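Local coordinates for protein kappa-carrageenase (Zobellia galactanivorans, PDB 5OCR) that probably cleaves kappa-carrageenan, a sulfated galactan of red algae, through the glycoside hydrolase family 16 domain that this chain represents, at residues T12-P17 with G204-Q209; A76-D81 with N257-A262; D124-V129 with W229-N234; A192-D195 with F200-Y203. One frame throughout, in Å; residues are numbered along the deposited sequence.

How the interactions relate
The four contacts illustrate how a GH16 beta-jellyroll secures loops and its N-terminal segment around its strands. Interactions 1 and 4 share strand 200-207: interaction 4 joins its beginning to the loop just before it, whereas interaction 1 fastens the N-terminal segment to its far part, with centres about 19 Å apart. Interaction 3, at the start of strand 233-241, lies about 22 Å from interaction 1, centre to centre, and touches it. Interaction 2 stands alone, its centre about 43 Å from that of interaction 1, across the chain's centre. Along the chain, interactions 3 and 4 fall within the span bridged by interaction 2, which alternates with interaction 1, so distant stretches of sequence are repeatedly tied together.

Interaction 1 (T12-P17 with G204-Q209); sequences TKTSNP and GCEVNQ
Ser15 meets the carboxylate of Glu206 with two donors at once, a compact example of how one buried acid can fix an irregular chain segment against a beta strand. The backbone N of Ser15 gives its proton to Glu206 OE1 at 3.0 Å; the bond is bent, with an N-H...O angle of 140°, and uses the syn lone pair of that oxygen. The hydroxyl serves the other oxygen, Ser15 OG donating to Glu206 OE2 at 2.9 Å from above the carboxylate plane, 38° out of it. With OG turned to lie between its own N and carbonyl carbon (chi1 73°), both donors of the residue reach the same acid.

Glu206 arrives with CG anti to the backbone N and the chain extended beyond it, which carries the carboxylate off strand 200-207 to the segment 12-17. Further partners add to its shell. The hydroxyl of Tyr215 is hydrogen-bonded to OE1, and a water lies 2.8 Å from Glu206 OE2, to which it probably donates. That same water accepts from the backbone N of Asn16, also at 2.8 Å, so two successive amides of the loop are served by one acid, the first directly and the second through water. Thr14 adds packing, its CA 3.5 Å from Glu206 OE1, and Tyr101 of strand 100-107 borders both side chains.

The N-terminal arm is thereby laid along the jellyroll. Each carboxylate oxygen probably has two hydrogen-bonding partners, which would be expected to favour the ionised acid although Glu206 is buried, and the loop is tied by polar bonds far more than by apolar packing.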
loop_
_atom_site.group_PDB
_atom_site.type_symbol
_atom_site.label_atom_id
_atom_site.label_comp_id
_atom_site.label_asym_id
_atom_site.label_seq_id
_atom_site.Cartn_x
_atom_site.Cartn_y
_atom_site.Cartn_z
ATOM N N THR A 12 17.880 -5.881 -1.327
ATOM C CA THR A 12 18.778 -4.925 -2.089
ATOM C C THR A 12 19.732 -4.213 -1.183
ATOM O O THR A 12 20.941 -4.025 -1.551
ATOM C CB THR A 12 17.920 -3.946 -2.922
ATOM O OG1 THR A 12 17.118 -4.728 -3.818
ATOM C CG2 THR A 12 18.761 -2.984 -3.807
ATOM N N LYS A 13 19.250 -3.774 -0.014
ATOM C CA LYS A 13 20.121 -3.014 0.880
ATOM C C LYS A 13 19.626 -3.195 2.312
ATOM O O LYS A 13 18.431 -3.072 2.535
ATOM C CB LYS A 13 20.073 -1.532 0.512
ATOM C CG LYS A 13 20.948 -0.638 1.361
ATOM C CD LYS A 13 22.400 -0.839 0.988
ATOM C CE LYS A 13 23.094 0.196 1.811
ATOM N NZ LYS A 13 24.457 0.149 1.330
ATOM N N THR A 14 20.515 -3.485 3.277
ATOM C CA THR A 14 20.038 -3.671 4.662
ATOM C C THR A 14 20.900 -2.870 5.629
ATOM O O THR A 14 22.008 -2.413 5.252
ATOM C CB THR A 14 20.059 -5.136 5.121
ATOM O OG1 THR A 14 21.446 -5.537 5.200
ATOM C CG2 THR A 14 19.319 -6.073 4.128
ATOM N N SER A 15 20.457 -2.757 6.873
ATOM C CA SER A 15 21.115 -1.870 7.821
ATOM C C SER A 15 22.349 -2.523 8.424
ATOM O O SER A 15 23.283 -1.827 8.788
ATOM C CB SER A 15 20.153 -1.480 8.896
ATOM O OG SER A 15 19.945 -2.588 9.736
ATOM N N ASN A 16 22.352 -3.852 8.507
ATOM C CA ASN A 16 23.478 -4.575 9.160
ATOM C C ASN A 16 23.893 -5.748 8.289
ATOM O O ASN A 16 23.207 -6.790 8.275
ATOM C CB ASN A 16 23.023 -5.027 10.534
ATOM C CG ASN A 16 24.146 -5.615 11.369
ATOM O OD1 ASN A 16 25.216 -5.940 10.857
ATOM N ND2 ASN A 16 23.866 -5.818 12.644
ATOM N N PRO A 17 25.016 -5.600 7.541
ATOM C CA PRO A 17 25.489 -6.700 6.659
ATOM C C PRO A 17 25.804 -7.975 7.453
ATOM O O PRO A 17 25.984 -9.021 6.859
ATOM C CB PRO A 17 26.793 -6.105 6.017
ATOM C CG PRO A 17 27.295 -5.187 7.088
ATOM C CD PRO A 17 26.033 -4.518 7.644
ATOM N N GLY A 204 11.625 -0.988 -0.619
ATOM C CA GLY A 204 11.979 -2.011 0.429
ATOM C C GLY A 204 11.725 -1.489 1.791
ATOM O O GLY A 204 11.779 -0.277 2.017
ATOM N N CYS A 205 11.546 -2.398 2.734
ATOM C CA CYS A 205 11.376 -1.995 4.140
ATOM C C CYS A 205 11.966 -3.080 5.029
ATOM O O CYS A 205 11.540 -4.302 4.899
ATOM C CB CYS A 205 9.914 -1.876 4.491
ATOM S SG CYS A 205 9.572 -1.087 6.075
ATOM N N GLU A 206 12.786 -2.653 5.977
ATOM C CA GLU A 206 13.321 -3.562 6.965
ATOM C C GLU A 206 12.658 -3.282 8.301
ATOM O O GLU A 206 12.687 -2.129 8.763
ATOM C CB GLU A 206 14.851 -3.340 6.970
ATOM C CG GLU A 206 15.568 -4.239 7.946
ATOM C CD GLU A 206 17.055 -3.887 7.980
ATOM O OE1 GLU A 206 17.530 -3.228 7.052
ATOM O OE2 GLU A 206 17.802 -4.406 8.864
ATOM N N VAL A 207 12.056 -4.309 8.932
ATOM C CA VAL A 207 11.234 -4.112 10.115
ATOM C C VAL A 207 11.834 -5.008 11.212
ATOM O O VAL A 207 11.929 -6.233 11.027
ATOM C CB VAL A 207 9.763 -4.563 9.914
ATOM C CG1 VAL A 207 8.948 -4.331 11.184
ATOM C CG2 VAL A 207 9.144 -3.805 8.732
ATOM N N ASN A 208 12.256 -4.411 12.316
ATOM C CA ASN A 208 12.705 -5.222 13.457
ATOM C C ASN A 208 12.055 -4.693 14.764
ATOM O O ASN A 208 11.317 -3.747 14.725
ATOM C CB ASN A 208 14.267 -5.303 13.532
ATOM C CG ASN A 208 14.918 -3.960 13.726
ATOM O OD1 ASN A 208 14.590 -3.194 14.665
ATOM N ND2 ASN A 208 15.895 -3.683 12.906
ATOM N N GLN A 209 12.352 -5.303 15.932
ATOM C CA GLN A 209 11.663 -4.856 17.156
ATOM C C GLN A 209 12.003 -3.450 17.525
ATOM O O GLN A 209 11.261 -2.841 18.302
ATOM C CB GLN A 209 12.003 -5.802 18.344
ATOM C CG GLN A 209 13.480 -5.813 18.614
ATOM C CD GLN A 209 13.886 -6.736 19.734
ATOM O OE1 GLN A 209 13.153 -6.948 20.705
ATOM N NE2 GLN A 209 15.086 -7.301 19.600
HETATM O O HOH W 1 20.248 -5.743 8.369
#

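Interaction 2 (A76-D81 with N257-A262); sequences ANNTPD and NPETDA
Asn78 sends its amide into an Asx turn headed by Asn257, joining the loop between strands 67-74 and 86-97 to the one that precedes helix 262-267 at an end of the jellyroll. The case shows how a turn-forming oxygen can serve a second, distant partner.

Hydrogen bonds come first. Asn78 ND2 donates to Asn257 OD1 at 2.9 Å, nearly straight at 162°, with the acceptor lying in the plane of the Asn78 amide. The same oxygen closes the Asx turn by accepting from the backbone N of Glu259 at 2.8 Å, and the two donors come to it from opposite faces of its plane. Were an alanine to take the place of Asn257, ND2 of Asn78 and the amide of Glu259 would probably both lose their acceptor, leaving the turn less firmly set. The other end of the Asn78 amide is bonded to NE2 of His74, which fixes the rotation of the group.

Packing comes second. The oxygen of that amide, Asn78 OD1, rests on the proline ring, 3.4 Å from Pro258 CD. Glu259, its chain bent at chi2 (-66°), comes over the same face of the Asn78 amide toward which Pro258 lies, and Glu259 OE2 is 3.6 Å from Asn78 CB; the carboxylate stands almost square to the amide, the planes 83° apart. Tyr85 flanks both asparagines.

Bonds within the second loop finish the account. The carbonyl of Asn257 takes two protons from one residue, the backbone N of Thr260 at 2.9 Å and the hydroxyl OG1 of Thr260 at 2.7 Å, the latter on a lone pair in the carbonyl plane.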
loop_
_atom_site.group_PDB
_atom_site.type_symbol
_atom_site.label_atom_id
_atom_site.label_comp_id
_atom_site.label_asym_id
_atom_site.label_seq_id
_atom_site.Cartn_x
_atom_site.Cartn_y
_atom_site.Cartn_z
ATOM N N ALA A 76 -19.365 -0.466 -14.959
ATOM C CA ALA A 76 -20.261 -0.405 -16.134
ATOM C C ALA A 76 -21.457 0.502 -15.826
ATOM O O ALA A 76 -22.099 0.390 -14.745
ATOM C CB ALA A 76 -20.757 -1.799 -16.535
ATOM N N ASN A 77 -21.718 1.455 -16.739
ATOM C CA ASN A 77 -22.934 2.332 -16.660
ATOM C C ASN A 77 -22.862 3.376 -15.490
ATOM O O ASN A 77 -23.838 4.085 -15.184
ATOM C CB ASN A 77 -24.213 1.467 -16.532
ATOM C CG ASN A 77 -24.304 0.374 -17.595
ATOM O OD1 ASN A 77 -23.908 0.560 -18.730
ATOM N ND2 ASN A 77 -24.854 -0.727 -17.248
ATOM N N ASN A 78 -21.721 3.432 -14.807
ATOM C CA ASN A 78 -21.570 4.318 -13.666
ATOM C C ASN A 78 -22.537 3.917 -12.522
ATOM O O ASN A 78 -22.897 4.718 -11.689
ATOM C CB ASN A 78 -21.706 5.821 -14.012
ATOM C CG ASN A 78 -21.272 6.731 -12.864
ATOM O OD1 ASN A 78 -20.207 6.528 -12.259
ATOM N ND2 ASN A 78 -22.112 7.685 -12.509
ATOM N N THR A 79 -22.853 2.642 -12.482
ATOM C CA THR A 79 -23.831 2.134 -11.515
ATOM C C THR A 79 -23.136 1.820 -10.206
ATOM O O THR A 79 -22.203 0.984 -10.205
ATOM C CB THR A 79 -24.363 0.828 -12.044
ATOM O OG1 THR A 79 -25.087 1.146 -13.229
ATOM C CG2 THR A 79 -25.303 0.233 -11.070
ATOM N N PRO A 80 -23.555 2.515 -9.117
ATOM C CA PRO A 80 -22.946 2.250 -7.801
ATOM C C PRO A 80 -23.149 0.805 -7.316
ATOM O O PRO A 80 -24.234 0.202 -7.560
ATOM C CB PRO A 80 -23.687 3.203 -6.842
ATOM C CG PRO A 80 -24.902 3.694 -7.560
ATOM C CD PRO A 80 -24.632 3.533 -9.059
ATOM N N ASP A 81 -22.166 0.305 -6.550
ATOM C CA ASP A 81 -22.318 -0.942 -5.869
ATOM C C ASP A 81 -22.025 -0.659 -4.431
ATOM O O ASP A 81 -20.878 -0.413 -4.105
ATOM C CB ASP A 81 -21.253 -1.896 -6.423
ATOM C CG ASP A 81 -21.330 -3.271 -5.810
ATOM O OD1 ASP A 81 -22.390 -3.645 -5.259
ATOM O OD2 ASP A 81 -20.299 -3.951 -5.814
ATOM N N ASN A 257 -19.227 10.596 -7.134
ATOM C CA ASN A 257 -19.772 10.159 -8.379
ATOM C C ASN A 257 -19.071 10.884 -9.541
ATOM O O ASN A 257 -19.173 12.128 -9.649
ATOM C CB ASN A 257 -21.284 10.454 -8.383
ATOM C CG ASN A 257 -21.975 10.019 -9.643
ATOM O OD1 ASN A 257 -21.378 9.751 -10.688
ATOM N ND2 ASN A 257 -23.326 9.977 -9.555
ATOM N N PRO A 258 -18.316 10.110 -10.373
ATOM C CA PRO A 258 -17.594 10.775 -11.394
ATOM C C PRO A 258 -18.430 11.489 -12.407
ATOM O O PRO A 258 -17.880 12.378 -13.021
ATOM C CB PRO A 258 -16.603 9.697 -11.905
ATOM C CG PRO A 258 -17.355 8.414 -11.728
ATOM C CD PRO A 258 -18.189 8.638 -10.480
ATOM N N GLU A 259 -19.780 11.272 -12.482
ATOM C CA GLU A 259 -20.693 12.135 -13.298
ATOM C C GLU A 259 -21.266 13.416 -12.621
ATOM O O GLU A 259 -22.050 14.186 -13.206
ATOM C CB GLU A 259 -21.837 11.329 -13.921
ATOM C CG GLU A 259 -21.508 9.884 -14.302
ATOM C CD GLU A 259 -20.492 9.695 -15.431
ATOM O OE1 GLU A 259 -20.250 10.658 -16.189
ATOM O OE2 GLU A 259 -19.946 8.558 -15.592
ATOM N N THR A 260 -20.881 13.647 -11.384
ATOM C CA THR A 260 -21.276 14.858 -10.669
ATOM C C THR A 260 -20.153 15.833 -10.436
ATOM O O THR A 260 -20.392 16.838 -9.766
ATOM C CB THR A 260 -21.766 14.543 -9.237
ATOM O OG1 THR A 260 -20.654 13.977 -8.425
ATOM C CG2 THR A 260 -22.957 13.659 -9.331
ATOM N N ASP A 261 -18.947 15.533 -10.907
ATOM C CA ASP A 261 -17.787 16.401 -10.620
ATOM C C ASP A 261 -16.936 16.571 -11.868
ATOM O O ASP A 261 -16.554 15.566 -12.475
ATOM C CB ASP A 261 -17.015 15.809 -9.421
ATOM C CG ASP A 261 -15.667 16.442 -9.218
ATOM O OD1 ASP A 261 -15.610 17.407 -8.427
ATOM O OD2 ASP A 261 -14.668 16.044 -9.843
ATOM N N ALA A 262 -16.590 17.817 -12.276
ATOM C CA ALA A 262 -15.912 18.007 -13.581
ATOM C C ALA A 262 -14.562 17.336 -13.580
ATOM O O ALA A 262 -14.163 16.762 -14.587
ATOM C CB ALA A 262 -15.688 19.474 -13.893
#

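Interaction 3 (D124-V129 with W229-N234); sequences DFDYSV and WHRPMN
Arg231 reaches from the approach to strand 233-241 of the jellyroll to Asp124 and Asp126, on a loop shaped by a type I beta turn (Asp126 to Val129) with an Asx turn at its head. It exemplifies an arginine that reads backbone and side chain together; the account is of one of its two conformers.

From CB the chain runs straight through CG and CD (chi2 178°), then bends at chi3 (43°), which swings the guanidinium toward the loop. The side chain also touches Thr134 and Ser137 of strand 134-144. NE is hydrogen-bonded to the hydroxyl of Ser123. CZ lies 3.8 Å from Asp126 CB, and NH1 lies 3.4 Å from Asp126 CB, which approaches the guanidinium obliquely. NH2 does most: it forms a salt bridge at 2.6 Å with Asp124 OD1, which sits at the guanidinium edge, and donates to the carbonyl Asp124 O at 3.1 Å from well above that carbonyl's plane.

Asp126 divides its carboxylate: OD1 accepts from the hydroxyl and the backbone N of Ser128, while OD2 stays 4.1 Å from Arg231 NH1, too far for a salt bridge. An alanine here removes the carboxylate, which would probably leave both Ser128 donors without their acceptor and NH1 without a nearby negative charge.

A water completes the join, accepting from the backbone N of Asp124 at 3.0 Å and donating to Pro232 O at 2.7 Å.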
loop_
_atom_site.group_PDB
_atom_site.type_symbol
_atom_site.label_atom_id
_atom_site.label_comp_id
_atom_site.label_asym_id
_atom_site.label_seq_id
_atom_site.Cartn_x
_atom_site.Cartn_y
_atom_site.Cartn_z
ATOM N N ASP A 124 -4.898 -7.366 11.418
ATOM C CA ASP A 124 -6.301 -7.180 11.759
ATOM C C ASP A 124 -6.465 -6.192 12.916
ATOM O O ASP A 124 -5.497 -5.556 13.353
ATOM C CB ASP A 124 -7.012 -8.521 11.991
ATOM C CG ASP A 124 -6.470 -9.292 13.182
ATOM O OD1 ASP A 124 -5.683 -8.754 14.002
ATOM O OD2 ASP A 124 -6.853 -10.497 13.320
ATOM N N PHE A 125 -7.708 -5.973 13.321
ATOM C CA PHE A 125 -7.983 -5.074 14.468
ATOM C C PHE A 125 -8.241 -5.961 15.646
ATOM O O PHE A 125 -9.162 -6.811 15.600
ATOM C CB PHE A 125 -9.229 -4.213 14.137
ATOM C CG PHE A 125 -8.951 -3.099 13.124
ATOM C CD1 PHE A 125 -8.759 -1.768 13.539
ATOM C CD2 PHE A 125 -8.906 -3.375 11.754
ATOM C CE1 PHE A 125 -8.456 -0.748 12.638
ATOM C CE2 PHE A 125 -8.616 -2.346 10.841
ATOM C CZ PHE A 125 -8.403 -1.023 11.275
ATOM N N ASP A 126 -7.477 -5.770 16.720
ATOM C CA ASP A 126 -7.754 -6.529 17.971
ATOM C C ASP A 126 -8.117 -5.483 19.045
ATOM O O ASP A 126 -7.240 -4.868 19.684
ATOM C CB ASP A 126 -6.534 -7.378 18.359
ATOM C CG ASP A 126 -6.822 -8.304 19.551
ATOM O OD1 ASP A 126 -7.941 -8.167 20.102
ATOM O OD2 ASP A 126 -5.880 -9.049 19.952
ATOM N N TYR A 127 -9.433 -5.262 19.194
ATOM C CA TYR A 127 -9.958 -4.297 20.156
ATOM C C TYR A 127 -10.011 -4.825 21.545
ATOM O O TYR A 127 -10.393 -4.065 22.433
ATOM C CB TYR A 127 -11.330 -3.757 19.763
ATOM C CG TYR A 127 -11.251 -2.697 18.694
ATOM C CD1 TYR A 127 -11.100 -1.336 19.020
ATOM C CD2 TYR A 127 -11.348 -3.052 17.334
ATOM C CE1 TYR A 127 -11.032 -0.341 18.048
ATOM C CE2 TYR A 127 -11.237 -2.072 16.373
ATOM C CZ TYR A 127 -11.094 -0.717 16.721
ATOM O OH TYR A 127 -10.961 0.217 15.714
ATOM N N SER A 128 -9.530 -6.059 21.746
ATOM C CA SER A 128 -9.494 -6.715 23.077
ATOM C C SER A 128 -8.262 -6.440 23.948
ATOM O O SER A 128 -8.214 -6.815 25.165
ATOM C CB SER A 128 -9.685 -8.218 22.964
ATOM O OG SER A 128 -8.468 -8.887 22.719
ATOM N N VAL A 129 -7.267 -5.800 23.361
ATOM C CA VAL A 129 -5.987 -5.664 23.983
ATOM C C VAL A 129 -6.126 -4.624 25.114
ATOM O O VAL A 129 -7.135 -3.867 25.210
ATOM C CB VAL A 129 -4.940 -5.247 22.956
ATOM C CG1 VAL A 129 -4.998 -6.204 21.787
ATOM C CG2 VAL A 129 -5.264 -3.869 22.379
ATOM N N TRP A 229 4.451 -1.217 16.009
ATOM C CA TRP A 229 4.318 -2.102 14.850
ATOM C C TRP A 229 4.893 -3.475 15.096
ATOM O O TRP A 229 5.897 -3.918 14.451
ATOM C CB TRP A 229 4.902 -1.398 13.586
ATOM C CG TRP A 229 4.127 -0.150 13.395
ATOM C CD1 TRP A 229 2.920 -0.027 12.699
ATOM C CD2 TRP A 229 4.417 1.178 13.952
ATOM N NE1 TRP A 229 2.439 1.257 12.800
ATOM C CE2 TRP A 229 3.290 2.026 13.589
ATOM C CE3 TRP A 229 5.473 1.727 14.747
ATOM C CZ2 TRP A 229 3.235 3.402 14.006
ATOM C CZ3 TRP A 229 5.389 3.102 15.167
ATOM C CH2 TRP A 229 4.311 3.880 14.786
ATOM N N HIS A 230 4.251 -4.142 16.070
ATOM C CA HIS A 230 4.689 -5.424 16.538
ATOM C C HIS A 230 3.623 -6.443 16.372
ATOM O O HIS A 230 3.707 -7.479 17.053
ATOM C CB HIS A 230 5.144 -5.374 18.011
ATOM C CG HIS A 230 6.175 -4.274 18.274
ATOM N ND1 HIS A 230 7.462 -4.436 17.978
ATOM C CD2 HIS A 230 6.050 -2.983 18.787
ATOM C CE1 HIS A 230 8.164 -3.341 18.322
ATOM N NE2 HIS A 230 7.301 -2.433 18.776
ATOM N N ARG A 231 2.591 -6.195 15.574
ATOM C CA ARG A 231 1.521 -7.206 15.405
ATOM C C ARG A 231 1.779 -7.965 14.078
ATOM O O ARG A 231 2.447 -7.442 13.194
ATOM C CB ARG A 231 0.164 -6.494 15.322
ATOM C CG ARG A 231 -0.229 -5.792 16.631
ATOM C CD ARG A 231 -1.561 -5.066 16.472
ATOM N NE ARG A 231 -2.584 -5.803 15.774
ATOM C CZ ARG A 231 -3.377 -6.699 16.358
ATOM N NH1 ARG A 231 -3.250 -6.948 17.649
ATOM N NH2 ARG A 231 -4.318 -7.313 15.656
ATOM N N PRO A 232 1.235 -9.178 13.919
ATOM C CA PRO A 232 1.393 -9.890 12.621
ATOM C C PRO A 232 0.602 -9.158 11.521
ATOM O O PRO A 232 -0.524 -8.676 11.762
ATOM C CB PRO A 232 0.717 -11.271 12.874
ATOM C CG PRO A 232 0.787 -11.428 14.424
ATOM C CD PRO A 232 0.532 -10.011 14.948
ATOM N N MET A 233 1.262 -8.979 10.376
ATOM C CA MET A 233 0.686 -8.186 9.265
ATOM C C MET A 233 0.747 -8.980 7.973
ATOM O O MET A 233 1.707 -9.746 7.738
ATOM C CB MET A 233 1.575 -6.939 9.062
ATOM C CG MET A 233 1.324 -5.953 10.264
ATOM S SD MET A 233 2.484 -4.558 10.184
ATOM C CE MET A 233 4.022 -5.325 10.567
ATOM N N ASN A 234 -0.247 -8.752 7.120
ATOM C CA ASN A 234 -0.315 -9.343 5.773
ATOM C C ASN A 234 0.377 -8.462 4.767
ATOM O O ASN A 234 0.400 -7.231 4.928
ATOM C CB ASN A 234 -1.733 -9.587 5.312
ATOM C CG ASN A 234 -2.515 -10.458 6.285
ATOM O OD1 ASN A 234 -3.004 -9.972 7.305
ATOM N ND2 ASN A 234 -2.637 -11.708 5.966
HETATM O O HOH W 2 -3.056 -9.642 12.062
#

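Interaction 4 (A192-D195 with F200-Y203); sequences APWD and FHIY. Unlike the reference sequence in segment 192-195: Trp194 (reference Met). Residue 193 of segment 192-195 comes from a tag, linker or insertion.
Trp194 stands at chi1 27°, away from the usual staggered positions, and His201 places its CG opposite the carbonyl carbon (chi1 -62°); together these turns lay the indole flat against the imidazole. Trp194 differs from the reference sequence and the neighbouring Pro193 is an inserted residue, so this is a packing of the deposited chain. The six-membered ring of Trp194 and the ring of His201 form a face-to-face stack with centroids 3.4 Å apart and planes inclined by only 8°. Overlap is close to complete: His201 CE1 sits over the indole centre, 3.2 Å from Trp194 CD2.

The indole is covered on its other face too, where CB of Ala192 and CD of Pro193 lie toward the rim, making a sandwich with the imidazole. Tyr203 comes to the indole's edge instead, its hydroxyl OH 3.6 Å from Trp194 CZ3 and near the indole plane.

While its faces do the stacking, the imidazole uses its edge for polar bonds. ND1 is hydrogen-bonded to OD2 of Asp217, whose other oxygen takes the backbone N of Ile202. A water in the ring plane lies 2.8 Å from His201 NE2 and donates to the carbonyl Asp195 O, also at 2.8 Å. Held at both nitrogens, the ring is unlikely to turn easily out of the stack.

What results is a short loop folded back on the strand it leads into: residues 192-195 pack by an aromatic stack on the beginning of strand 200-207, which runs between strands 100-107 and 211-216 in the GH16 beta-jellyroll.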
loop_
_atom_site.group_PDB
_atom_site.type_symbol
_atom_site.label_atom_id
_atom_site.label_comp_id
_atom_site.label_asym_id
_atom_site.label_seq_id
_atom_site.Cartn_x
_atom_site.Cartn_y
_atom_site.Cartn_z
ATOM N N ALA A 192 11.546 11.772 -5.474
ATOM C CA ALA A 192 12.403 10.967 -6.371
ATOM C C ALA A 192 12.972 11.895 -7.459
ATOM O O ALA A 192 12.329 12.931 -7.776
ATOM C CB ALA A 192 11.519 9.870 -7.017
ATOM N N PRO A 193 14.114 11.504 -8.032
ATOM C CA PRO A 193 14.622 12.291 -9.184
ATOM C C PRO A 193 14.008 11.796 -10.508
ATOM O O PRO A 193 14.373 12.292 -11.607
ATOM C CB PRO A 193 16.142 12.051 -9.087
ATOM C CG PRO A 193 16.225 10.605 -8.603
ATOM C CD PRO A 193 15.120 10.534 -7.546
ATOM N N TRP A 194 13.073 10.841 -10.473
ATOM C CA TRP A 194 12.423 10.256 -11.677
ATOM C C TRP A 194 10.946 10.123 -11.381
ATOM O O TRP A 194 10.535 10.204 -10.221
ATOM C CB TRP A 194 13.019 8.832 -11.969
ATOM C CG TRP A 194 13.547 8.138 -10.729
ATOM C CD1 TRP A 194 14.869 7.922 -10.322
ATOM C CD2 TRP A 194 12.723 7.453 -9.712
ATOM N NE1 TRP A 194 14.922 7.217 -9.146
ATOM C CE2 TRP A 194 13.651 6.911 -8.726
ATOM C CE3 TRP A 194 11.371 7.244 -9.553
ATOM C CZ2 TRP A 194 13.189 6.177 -7.611
ATOM C CZ3 TRP A 194 10.914 6.569 -8.411
ATOM C CH2 TRP A 194 11.804 6.024 -7.489
ATOM N N ASP A 195 10.138 9.999 -12.444
ATOM C CA ASP A 195 8.700 9.922 -12.294
ATOM C C ASP A 195 8.373 8.442 -11.975
ATOM O O ASP A 195 8.560 7.594 -12.829
ATOM C CB ASP A 195 8.124 10.330 -13.684
ATOM C CG ASP A 195 6.620 10.197 -13.744
ATOM O OD1 ASP A 195 5.997 9.478 -12.896
ATOM O OD2 ASP A 195 6.026 10.762 -14.700
ATOM N N PHE A 200 9.977 1.007 -13.542
ATOM C CA PHE A 200 9.945 0.163 -12.308
ATOM C C PHE A 200 11.018 0.621 -11.382
ATOM O O PHE A 200 12.181 0.817 -11.820
ATOM C CB PHE A 200 10.252 -1.351 -12.661
ATOM C CG PHE A 200 9.070 -2.022 -13.307
ATOM C CD1 PHE A 200 8.868 -1.922 -14.717
ATOM C CD2 PHE A 200 8.160 -2.762 -12.552
ATOM C CE1 PHE A 200 7.772 -2.482 -15.365
ATOM C CE2 PHE A 200 7.016 -3.344 -13.198
ATOM C CZ PHE A 200 6.854 -3.244 -14.623
ATOM N N HIS A 201 10.723 0.634 -10.086
ATOM C CA HIS A 201 11.750 0.852 -9.066
ATOM C C HIS A 201 11.542 -0.055 -7.923
ATOM O O HIS A 201 10.496 -0.707 -7.804
ATOM C CB HIS A 201 11.652 2.334 -8.566
ATOM C CG HIS A 201 11.927 3.294 -9.688
ATOM N ND1 HIS A 201 13.185 3.744 -9.965
ATOM C CD2 HIS A 201 11.088 3.825 -10.643
ATOM C CE1 HIS A 201 13.132 4.528 -11.054
ATOM N NE2 HIS A 201 11.825 4.593 -11.455
ATOM N N ILE A 202 12.513 -0.096 -7.014
ATOM C CA ILE A 202 12.524 -1.092 -5.934
ATOM C C ILE A 202 12.194 -0.416 -4.651
ATOM O O ILE A 202 12.905 0.553 -4.264
ATOM C CB ILE A 202 13.954 -1.708 -5.780
ATOM C CG1 ILE A 202 14.488 -2.215 -7.114
ATOM C CG2 ILE A 202 13.965 -2.813 -4.708
ATOM C CD1 ILE A 202 13.682 -3.270 -7.805
ATOM N N TYR A 203 11.146 -0.918 -3.992
ATOM C CA TYR A 203 10.675 -0.313 -2.751
ATOM C C TYR A 203 10.850 -1.332 -1.663
ATOM O O TYR A 203 10.290 -2.443 -1.750
ATOM C CB TYR A 203 9.198 0.160 -2.918
ATOM C CG TYR A 203 9.029 1.177 -4.021
ATOM C CD1 TYR A 203 9.350 2.556 -3.785
ATOM C CD2 TYR A 203 8.685 0.759 -5.329
ATOM C CE1 TYR A 203 9.180 3.440 -4.786
ATOM C CE2 TYR A 203 8.571 1.689 -6.380
ATOM C CZ TYR A 203 8.855 3.038 -6.051
ATOM O OH TYR A 203 8.744 4.026 -6.958
HETATM O O HOH W 3 10.996 6.330 -13.420
#